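FdhC (PDB 5KTD) is probably a GNAT-family acyltransferase that uses a coenzyme A thioester to acylate the amino group of a dTDP-linked amino sugar. Local coordinates at residues E63-I68 and T79-D84; F92-W97 and E110-V115. All coordinates share one frame; numbering follows the deposited sequence.

Interaction 1: residues E63-I68 and T79-D84; sequences EYYFII and TVRLYD. With QUH ([[(2~{R},3~{S},5~{R})-5-[5-methyl-2,4-bis(oxidanylidene)pyrimidin-1-yl]-3-oxidanyl-oxolan-2-yl]methoxy-oxidanyl-phosphoryl] [(2~{R},3~{R},4~{S},5~{S},6~{R})-6-methyl-3,5-bis(oxidanyl)-4-[[(3~{R})-3-oxidanylbutanoyl]amino]oxan-2-yl] hydrogen phosphate), chain C.
Arg81 lays its CD methylene over one face of the Tyr65 ring, 4.0 Å from the ring centroid, a CH-pi contact between partners of a non-hydrogen-bonded antiparallel pair. Both side chains leave the sheet on the same face; CG of Arg81 stands opposite its own backbone N (chi1 -168°), and the chain passes slantwise over the ring. A bend at chi3 then turns the guanidinium 69° from the ring plane. Arg81 NH1 makes a salt bridge to Glu63 OE1 at 3.0 Å; the oxygen lies in the guanidinium plane, but the nitrogen comes from above the carboxylate plane. Arg57 forms a salt bridge with the other oxygen of Glu63, and NE of Arg81 is hydrogen-bonded to Ser96 OG. Arg81 NH2 sits over the centre of the Tyr83 ring and donates to phosphate oxygen O10 of the bound nucleotide sugar (2.9 Å). Tyr65 OH gives its hydrogen to thymine oxygen O15 at 2.7 Å; water 2 donates to this hydroxyl and to Thr79 OG1, itself hydrogen-bonded to Ser96 O. On the other face Phe66 rests its CB on Val80 CG1, while its ring meets Leu82 CD1, as suits a buried side. Backbone bonds join Tyr64 with Leu82 and Phe66 with Val80. With Glu63 orienting it, the arginine would partly offset the phosphate charge, and the Tyr65 bond to the thymine carbonyl is consistent with base recognition.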
loop_
_atom_site.group_PDB
_atom_site.type_symbol
_atom_site.label_atom_id
_atom_site.label_comp_id
_atom_site.label_asym_id
_atom_site.label_seq_id
_atom_site.Cartn_x
_atom_site.Cartn_y
_atom_site.Cartn_z
ATOM N N GLU A 63 9.044 10.129 0.236
ATOM C CA GLU A 63 8.713 8.698 0.079
ATOM C C GLU A 63 8.498 8.072 1.447
ATOM O O GLU A 63 9.208 8.429 2.392
ATOM C CB GLU A 63 9.838 7.955 -0.665
ATOM C CG GLU A 63 9.464 6.574 -1.174
ATOM C CD GLU A 63 10.398 6.073 -2.237
ATOM O OE1 GLU A 63 10.781 4.895 -2.241
ATOM O OE2 GLU A 63 10.716 6.895 -3.112
ATOM N N TYR A 64 7.496 7.192 1.569
ATOM C CA TYR A 64 7.229 6.466 2.764
ATOM C C TYR A 64 6.932 5.041 2.392
ATOM O O TYR A 64 6.038 4.744 1.570
ATOM C CB TYR A 64 6.032 7.086 3.499
ATOM C CG TYR A 64 6.261 8.544 3.837
ATOM C CD1 TYR A 64 7.088 8.905 4.899
ATOM C CD2 TYR A 64 5.699 9.546 3.088
ATOM C CE1 TYR A 64 7.335 10.235 5.212
ATOM C CE2 TYR A 64 5.940 10.905 3.387
ATOM C CZ TYR A 64 6.752 11.242 4.460
ATOM O OH TYR A 64 6.995 12.583 4.800
ATOM N N TYR A 65 7.718 4.164 2.977
ATOM C CA TYR A 65 7.768 2.762 2.644
ATOM C C TYR A 65 7.496 2.022 3.928
ATOM O O TYR A 65 8.120 2.331 4.945
ATOM C CB TYR A 65 9.148 2.456 2.141
ATOM C CG TYR A 65 9.394 1.120 1.486
ATOM C CD1 TYR A 65 8.368 0.291 1.080
ATOM C CD2 TYR A 65 10.707 0.707 1.208
ATOM C CE1 TYR A 65 8.646 -0.925 0.422
ATOM C CE2 TYR A 65 10.966 -0.510 0.601
ATOM C CZ TYR A 65 9.921 -1.336 0.231
ATOM O OH TYR A 65 10.163 -2.567 -0.421
ATOM N N PHE A 66 6.570 1.072 3.900
ATOM C CA PHE A 66 6.069 0.398 5.120
ATOM C C PHE A 66 6.148 -1.121 4.985
ATOM O O PHE A 66 5.842 -1.655 3.925
ATOM C CB PHE A 66 4.604 0.721 5.360
ATOM C CG PHE A 66 4.327 2.189 5.617
ATOM C CD1 PHE A 66 4.158 3.076 4.574
ATOM C CD2 PHE A 66 4.222 2.658 6.892
ATOM C CE1 PHE A 66 3.934 4.447 4.816
ATOM C CE2 PHE A 66 3.986 4.011 7.154
ATOM C CZ PHE A 66 3.829 4.909 6.119
ATOM N N ILE A 67 6.500 -1.766 6.095
ATOM C CA ILE A 67 6.260 -3.186 6.293
ATOM C C ILE A 67 4.814 -3.303 6.813
ATOM O O ILE A 67 4.418 -2.510 7.652
ATOM C CB ILE A 67 7.175 -3.830 7.357
ATOM C CG1 ILE A 67 8.651 -3.690 6.961
ATOM C CG2 ILE A 67 6.818 -5.311 7.551
ATOM C CD1 ILE A 67 8.994 -4.154 5.560
ATOM N N ILE A 68 4.089 -4.272 6.264
ATOM C CA ILE A 68 2.749 -4.644 6.713
ATOM C C ILE A 68 2.897 -5.804 7.694
ATOM O O ILE A 68 3.566 -6.765 7.406
ATOM C CB ILE A 68 1.828 -5.076 5.573
ATOM C CG1 ILE A 68 1.749 -4.003 4.461
ATOM C CG2 ILE A 68 0.448 -5.378 6.160
ATOM C CD1 ILE A 68 1.095 -4.482 3.182
ATOM N N THR A 79 4.537 -5.552 2.098
ATOM C CA THR A 79 5.055 -4.227 1.917
ATOM C C THR A 79 4.080 -3.353 1.215
ATOM O O THR A 79 3.153 -3.819 0.514
ATOM C CB THR A 79 6.300 -4.217 1.056
ATOM O OG1 THR A 79 5.989 -4.725 -0.234
ATOM C CG2 THR A 79 7.339 -5.048 1.697
ATOM N N VAL A 80 4.256 -2.063 1.416
ATOM C CA VAL A 80 3.506 -1.099 0.615
ATOM C C VAL A 80 4.265 0.204 0.666
ATOM O O VAL A 80 4.988 0.469 1.642
ATOM C CB VAL A 80 2.004 -0.982 1.050
ATOM C CG1 VAL A 80 1.928 -0.249 2.378
ATOM C CG2 VAL A 80 1.179 -0.294 -0.043
ATOM N N ARG A 81 4.106 0.989 -0.377
ATOM C CA ARG A 81 4.912 2.223 -0.556
ATOM C C ARG A 81 4.133 3.380 -1.174
ATOM O O ARG A 81 3.396 3.157 -2.142
ATOM C CB ARG A 81 6.124 1.903 -1.433
ATOM C CG ARG A 81 7.202 2.966 -1.483
ATOM C CD ARG A 81 8.523 2.405 -2.025
ATOM N NE ARG A 81 8.312 1.935 -3.392
ATOM C CZ ARG A 81 8.800 2.441 -4.540
ATOM N NH1 ARG A 81 9.653 3.449 -4.575
ATOM N NH2 ARG A 81 8.459 1.858 -5.694
ATOM N N LEU A 82 4.335 4.595 -0.616
ATOM C CA LEU A 82 3.881 5.839 -1.169
ATOM C C LEU A 82 5.064 6.580 -1.707
ATOM O O LEU A 82 6.011 6.807 -0.963
ATOM C CB LEU A 82 3.201 6.760 -0.131
ATOM C CG LEU A 82 1.815 6.319 0.338
ATOM C CD1 LEU A 82 1.934 5.057 1.173
ATOM C CD2 LEU A 82 1.215 7.467 1.106
ATOM N N TYR A 83 4.971 7.065 -2.951
ATOM C CA TYR A 83 6.139 7.627 -3.647
ATOM C C TYR A 83 5.727 8.503 -4.846
ATOM O O TYR A 83 4.571 8.537 -5.261
ATOM C CB TYR A 83 7.098 6.478 -4.058
ATOM C CG TYR A 83 6.553 5.537 -5.144
ATOM C CD1 TYR A 83 5.471 4.679 -4.898
ATOM C CD2 TYR A 83 7.144 5.505 -6.476
ATOM C CE1 TYR A 83 4.988 3.840 -5.913
ATOM C CE2 TYR A 83 6.643 4.679 -7.475
ATOM C CZ TYR A 83 5.543 3.852 -7.198
ATOM O OH TYR A 83 5.054 2.972 -8.166
ATOM N N ASP A 84 6.720 9.219 -5.387
ATOM C CA ASP A 84 6.603 9.938 -6.646
ATOM C C ASP A 84 5.518 11.007 -6.563
ATOM O O ASP A 84 4.437 10.880 -7.171
ATOM C CB ASP A 84 6.442 8.977 -7.799
ATOM C CG ASP A 84 6.521 9.646 -9.162
ATOM O OD1 ASP A 84 7.017 10.762 -9.241
ATOM O OD2 ASP A 84 6.058 9.054 -10.153
HETATM O O1 QUH C . 1.884 -2.041 -6.642
HETATM C C1 QUH C . 1.475 -1.279 -7.529
HETATM C C2 QUH C . 0.207 -0.491 -7.456
HETATM C C3 QUH C . -0.749 -1.053 -6.440
HETATM O O2 QUH C . -1.592 -2.050 -7.035
HETATM C C4 QUH C . -1.699 -0.021 -5.890
HETATM N N1 QUH C . 2.185 -1.057 -8.698
HETATM C C5 QUH C . 3.562 -1.523 -8.877
HETATM C C6 QUH C . 3.763 -2.054 -10.298
HETATM O O3 QUH C . 2.808 -3.116 -10.522
HETATM C C7 QUH C . 5.195 -2.566 -10.396
HETATM C C8 QUH C . 5.528 -3.177 -11.754
HETATM O O4 QUH C . 6.121 -1.491 -10.130
HETATM C C9 QUH C . 4.527 -0.378 -8.739
HETATM O O5 QUH C . 4.378 0.323 -7.521
HETATM C C10 QUH C . 5.940 -0.834 -8.876
HETATM O O6 QUH C . 6.245 -1.678 -7.779
HETATM P P1 QUH C . 7.725 -2.008 -7.455
HETATM O O7 QUH C . 8.329 -3.114 -8.335
HETATM O O8 QUH C . 7.713 -2.316 -5.925
HETATM O O9 QUH C . 8.692 -0.725 -7.380
HETATM P P2 QUH C . 9.386 0.102 -8.572
HETATM O O10 QUH C . 9.078 1.520 -8.520
HETATM O O11 QUH C . 9.064 -0.495 -9.936
HETATM O O12 QUH C . 10.912 -0.028 -8.210
HETATM C C11 QUH C . 11.934 0.827 -8.688
HETATM C C12 QUH C . 13.192 -0.026 -8.695
HETATM C C13 QUH C . 12.975 -1.388 -9.376
HETATM O O13 QUH C . 14.193 -1.771 -10.054
HETATM C C14 QUH C . 12.814 -2.395 -8.244
HETATM C C15 QUH C . 13.689 -1.775 -7.176
HETATM O O14 QUH C . 13.638 -0.325 -7.367
HETATM N N2 QUH C . 13.307 -2.014 -5.793
HETATM C C16 QUH C . 12.120 -1.522 -5.325
HETATM C C17 QUH C . 11.763 -1.682 -3.970
HETATM C C18 QUH C . 10.473 -1.144 -3.389
HETATM C C19 QUH C . 12.687 -2.418 -3.158
HETATM O O15 QUH C . 12.444 -2.616 -1.911
HETATM N N3 QUH C . 13.837 -2.888 -3.641
HETATM C C20 QUH C . 14.147 -2.686 -4.919
HETATM O O16 QUH C . 15.306 -3.178 -5.303
HETATM O O HOH W 1 9.355 9.068 -4.091
HETATM O O HOH W 2 8.538 -4.411 -1.733
#

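Interaction 2: residues F92-W97 and E110-V115; sequences FCWGSW and ESALLV. With QUH ([[(2~{R},3~{S},5~{R})-5-[5-methyl-2,4-bis(oxidanylidene)pyrimidin-1-yl]-3-oxidanyl-oxolan-2-yl]methoxy-oxidanyl-phosphoryl] [(2~{R},3~{R},4~{S},5~{S},6~{R})-6-methyl-3,5-bis(oxidanyl)-4-[[(3~{R})-3-oxidanylbutanoyl]amino]oxan-2-yl] hydrogen phosphate), chain C.
Ser111 OG is gripped by three groups: it accepts the indole N-H of Trp97, and its one hydrogen goes to, or is shared between, the carbonyls of Ala107 (the stronger partner) and Ala108, one turn back in its helix. Trp97 NE1 lies 3.0 Å from Ser111 OG, with an N-H...O angle of 163° and the oxygen close to the indole plane. A small hydroxyl suits this place, serving the helix backbone and a buried N-H together. With chi1 at -171° the Trp97 indole swings away from its own backbone N and reaches the helix. Trp94 fills the middle of the interface. Val115 CG1 sits over its five-membered ring, 3.8 Å from the centroid, a CH-pi contact; CG2 reaches the six-membered ring at CE3. Ala112, short enough to let the indoles come close, sets its CB 3.8 Å from Trp94 CH2. The same CG1 of Val115 meets the edge of Phe92 at CE2 (4.0 Å). Against the opposite face of Trp94, over its centre, lies methyl C4 of the ligand's hydroxybutanoyl group, so the indole is sandwiched between helix and acyl chain. Its NE1 is hydrogen-bonded to Tyr116 OH. Farther along the strand, Ser96 N donates to sugar hydroxyl O5 (3.0 Å) and its OG to phosphate oxygen O8, while the Trp97 carbonyl takes an N-H of coenzyme A. Strand 91-99, helix 107-122 and strand 127-133 form a beta-alpha-beta unit, the arrangement by which GNAT folds bind coenzyme A beside the acceptor.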
loop_
_atom_site.group_PDB
_atom_site.type_symbol
_atom_site.label_atom_id
_atom_site.label_comp_id
_atom_site.label_asym_id
_atom_site.label_seq_id
_atom_site.Cartn_x
_atom_site.Cartn_y
_atom_site.Cartn_z
ATOM N N PHE A 92 0.045 11.661 -5.219
ATOM C CA PHE A 92 1.024 10.710 -4.772
ATOM C C PHE A 92 0.809 9.404 -5.516
ATOM O O PHE A 92 -0.309 9.068 -5.826
ATOM C CB PHE A 92 0.972 10.512 -3.242
ATOM C CG PHE A 92 -0.207 9.686 -2.735
ATOM C CD1 PHE A 92 -1.423 10.274 -2.484
ATOM C CD2 PHE A 92 -0.059 8.326 -2.452
ATOM C CE1 PHE A 92 -2.507 9.545 -2.049
ATOM C CE2 PHE A 92 -1.133 7.588 -1.993
ATOM C CZ PHE A 92 -2.361 8.220 -1.754
ATOM N N CYS A 93 1.886 8.705 -5.807
ATOM C CA CYS A 93 1.764 7.328 -6.241
ATOM C C CYS A 93 1.805 6.363 -5.033
ATOM O O CYS A 93 2.396 6.658 -3.993
ATOM C CB CYS A 93 2.852 6.961 -7.295
ATOM S SG CYS A 93 2.738 8.050 -8.751
ATOM N N TRP A 94 1.214 5.182 -5.220
ATOM C CA TRP A 94 1.467 4.079 -4.340
ATOM C C TRP A 94 1.583 2.745 -5.082
ATOM O O TRP A 94 1.216 2.636 -6.246
ATOM C CB TRP A 94 0.444 4.010 -3.223
ATOM C CG TRP A 94 -0.932 3.466 -3.516
ATOM C CD1 TRP A 94 -1.980 4.114 -4.095
ATOM C CD2 TRP A 94 -1.437 2.197 -3.085
ATOM N NE1 TRP A 94 -3.118 3.305 -4.065
ATOM C CE2 TRP A 94 -2.807 2.138 -3.433
ATOM C CE3 TRP A 94 -0.859 1.108 -2.419
ATOM C CZ2 TRP A 94 -3.614 1.005 -3.171
ATOM C CZ3 TRP A 94 -1.671 -0.055 -2.172
ATOM C CH2 TRP A 94 -3.036 -0.062 -2.527
ATOM N N GLY A 95 2.137 1.789 -4.376
ATOM C CA GLY A 95 2.458 0.492 -4.954
ATOM C C GLY A 95 3.476 -0.234 -4.143
ATOM O O GLY A 95 3.426 -0.152 -2.902
ATOM N N SER A 96 4.368 -0.993 -4.807
ATOM C CA SER A 96 5.216 -1.956 -4.096
ATOM C C SER A 96 4.376 -2.824 -3.146
ATOM O O SER A 96 4.804 -3.154 -2.038
ATOM C CB SER A 96 6.372 -1.270 -3.346
ATOM O OG SER A 96 7.146 -0.463 -4.213
ATOM N N TRP A 97 3.201 -3.219 -3.609
ATOM C CA TRP A 97 2.149 -3.737 -2.737
ATOM C C TRP A 97 2.134 -5.270 -2.850
ATOM O O TRP A 97 1.750 -5.824 -3.892
ATOM C CB TRP A 97 0.833 -3.171 -3.177
ATOM C CG TRP A 97 -0.315 -3.450 -2.251
ATOM C CD1 TRP A 97 -0.311 -3.481 -0.876
ATOM C CD2 TRP A 97 -1.659 -3.641 -2.660
ATOM N NE1 TRP A 97 -1.592 -3.741 -0.422
ATOM C CE2 TRP A 97 -2.436 -3.809 -1.491
ATOM C CE3 TRP A 97 -2.291 -3.685 -3.924
ATOM C CZ2 TRP A 97 -3.789 -4.039 -1.533
ATOM C CZ3 TRP A 97 -3.656 -3.921 -3.977
ATOM C CH2 TRP A 97 -4.390 -4.110 -2.767
ATOM N N GLU A 110 -7.374 -3.856 4.121
ATOM C CA GLU A 110 -6.927 -2.994 5.202
ATOM C C GLU A 110 -5.764 -2.098 4.796
ATOM O O GLU A 110 -5.766 -0.909 5.073
ATOM C CB GLU A 110 -6.494 -3.818 6.442
ATOM C CG GLU A 110 -7.673 -4.622 7.004
ATOM C CD GLU A 110 -7.369 -5.324 8.300
ATOM O OE1 GLU A 110 -6.319 -5.058 8.952
ATOM O OE2 GLU A 110 -8.239 -6.096 8.686
ATOM N N SER A 111 -4.743 -2.729 4.220
ATOM C CA SER A 111 -3.526 -1.983 3.800
ATOM C C SER A 111 -3.821 -0.887 2.761
ATOM O O SER A 111 -3.291 0.217 2.895
ATOM C CB SER A 111 -2.450 -2.942 3.327
ATOM O OG SER A 111 -2.887 -3.793 2.302
ATOM N N ALA A 112 -4.704 -1.165 1.771
ATOM C CA ALA A 112 -5.076 -0.142 0.809
ATOM C C ALA A 112 -5.722 1.053 1.515
ATOM O O ALA A 112 -5.397 2.221 1.262
ATOM C CB ALA A 112 -5.991 -0.716 -0.277
ATOM N N LEU A 113 -6.600 0.761 2.471
ATOM C CA LEU A 113 -7.311 1.815 3.170
ATOM C C LEU A 113 -6.345 2.662 3.986
ATOM O O LEU A 113 -6.488 3.873 4.081
ATOM C CB LEU A 113 -8.460 1.245 4.045
ATOM C CG LEU A 113 -9.554 0.518 3.233
ATOM C CD1 LEU A 113 -10.517 -0.266 4.168
ATOM C CD2 LEU A 113 -10.283 1.494 2.307
ATOM N N LEU A 114 -5.335 2.032 4.553
ATOM C CA LEU A 114 -4.428 2.727 5.395
ATOM C C LEU A 114 -3.511 3.555 4.535
ATOM O O LEU A 114 -3.125 4.678 4.930
ATOM C CB LEU A 114 -3.650 1.750 6.248
ATOM C CG LEU A 114 -4.403 1.095 7.426
ATOM C CD1 LEU A 114 -3.625 -0.087 8.022
ATOM C CD2 LEU A 114 -4.659 2.185 8.432
ATOM N N VAL A 115 -3.144 3.031 3.369
ATOM C CA VAL A 115 -2.400 3.882 2.373
ATOM C C VAL A 115 -3.190 5.159 2.093
ATOM O O VAL A 115 -2.637 6.236 2.136
ATOM C CB VAL A 115 -2.096 3.147 1.050
ATOM C CG1 VAL A 115 -1.715 4.156 -0.074
ATOM C CG2 VAL A 115 -1.059 2.049 1.248
HETATM O O1 QUH C . 1.884 -2.041 -6.642
HETATM C C1 QUH C . 1.475 -1.279 -7.529
HETATM C C2 QUH C . 0.207 -0.491 -7.456
HETATM C C3 QUH C . -0.749 -1.053 -6.440
HETATM O O2 QUH C . -1.592 -2.050 -7.035
HETATM C C4 QUH C . -1.699 -0.021 -5.890
HETATM N N1 QUH C . 2.185 -1.057 -8.698
HETATM C C5 QUH C . 3.562 -1.523 -8.877
HETATM C C6 QUH C . 3.763 -2.054 -10.298
HETATM O O3 QUH C . 2.808 -3.116 -10.522
HETATM C C7 QUH C . 5.195 -2.566 -10.396
HETATM C C8 QUH C . 5.528 -3.177 -11.754
HETATM O O4 QUH C . 6.121 -1.491 -10.130
HETATM C C9 QUH C . 4.527 -0.378 -8.739
HETATM O O5 QUH C . 4.378 0.323 -7.521
HETATM C C10 QUH C . 5.940 -0.834 -8.876
HETATM O O6 QUH C . 6.245 -1.678 -7.779
HETATM P P1 QUH C . 7.725 -2.008 -7.455
HETATM O O7 QUH C . 8.329 -3.114 -8.335
HETATM O O8 QUH C . 7.713 -2.316 -5.925
HETATM O O9 QUH C . 8.692 -0.725 -7.380
HETATM P P2 QUH C . 9.386 0.102 -8.572
HETATM O O10 QUH C . 9.078 1.520 -8.520
HETATM O O11 QUH C . 9.064 -0.495 -9.936
HETATM O O12 QUH C . 10.912 -0.028 -8.210
HETATM C C11 QUH C . 11.934 0.827 -8.688
HETATM C C12 QUH C . 13.192 -0.026 -8.695
HETATM C C13 QUH C . 12.975 -1.388 -9.376
HETATM O O13 QUH C . 14.193 -1.771 -10.054
HETATM C C14 QUH C . 12.814 -2.395 -8.244
HETATM C C15 QUH C . 13.689 -1.775 -7.176
HETATM O O14 QUH C . 13.638 -0.325 -7.367
HETATM N N2 QUH C . 13.307 -2.014 -5.793
HETATM C C16 QUH C . 12.120 -1.522 -5.325
HETATM C C17 QUH C . 11.763 -1.682 -3.970
HETATM C C18 QUH C . 10.473 -1.144 -3.389
HETATM C C19 QUH C . 12.687 -2.418 -3.158
HETATM O O15 QUH C . 12.444 -2.616 -1.911
HETATM N N3 QUH C . 13.837 -2.888 -3.641
HETATM C C20 QUH C . 14.147 -2.686 -4.919
HETATM O O16 QUH C . 15.306 -3.178 -5.303
#

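Both contacts are buried and share one sheet, in which strand 75-86 of interaction 1 neighbours strand 91-99 of interaction 2. The first is strand on strand, held by regular backbone bonds, with charged and phenolic groups on the face turned to the nucleotide. The second is sheet on helix, made mainly of aromatic and aliphatic packing with a single hydrogen bond between its segments. They meet directly where Val80 CG2 packs on Trp94 CE3. The ligand spans both, its thymine and a phosphate oxygen held by interaction 1, its acyl chain lying against the tryptophans of interaction 2 near coenzyme A.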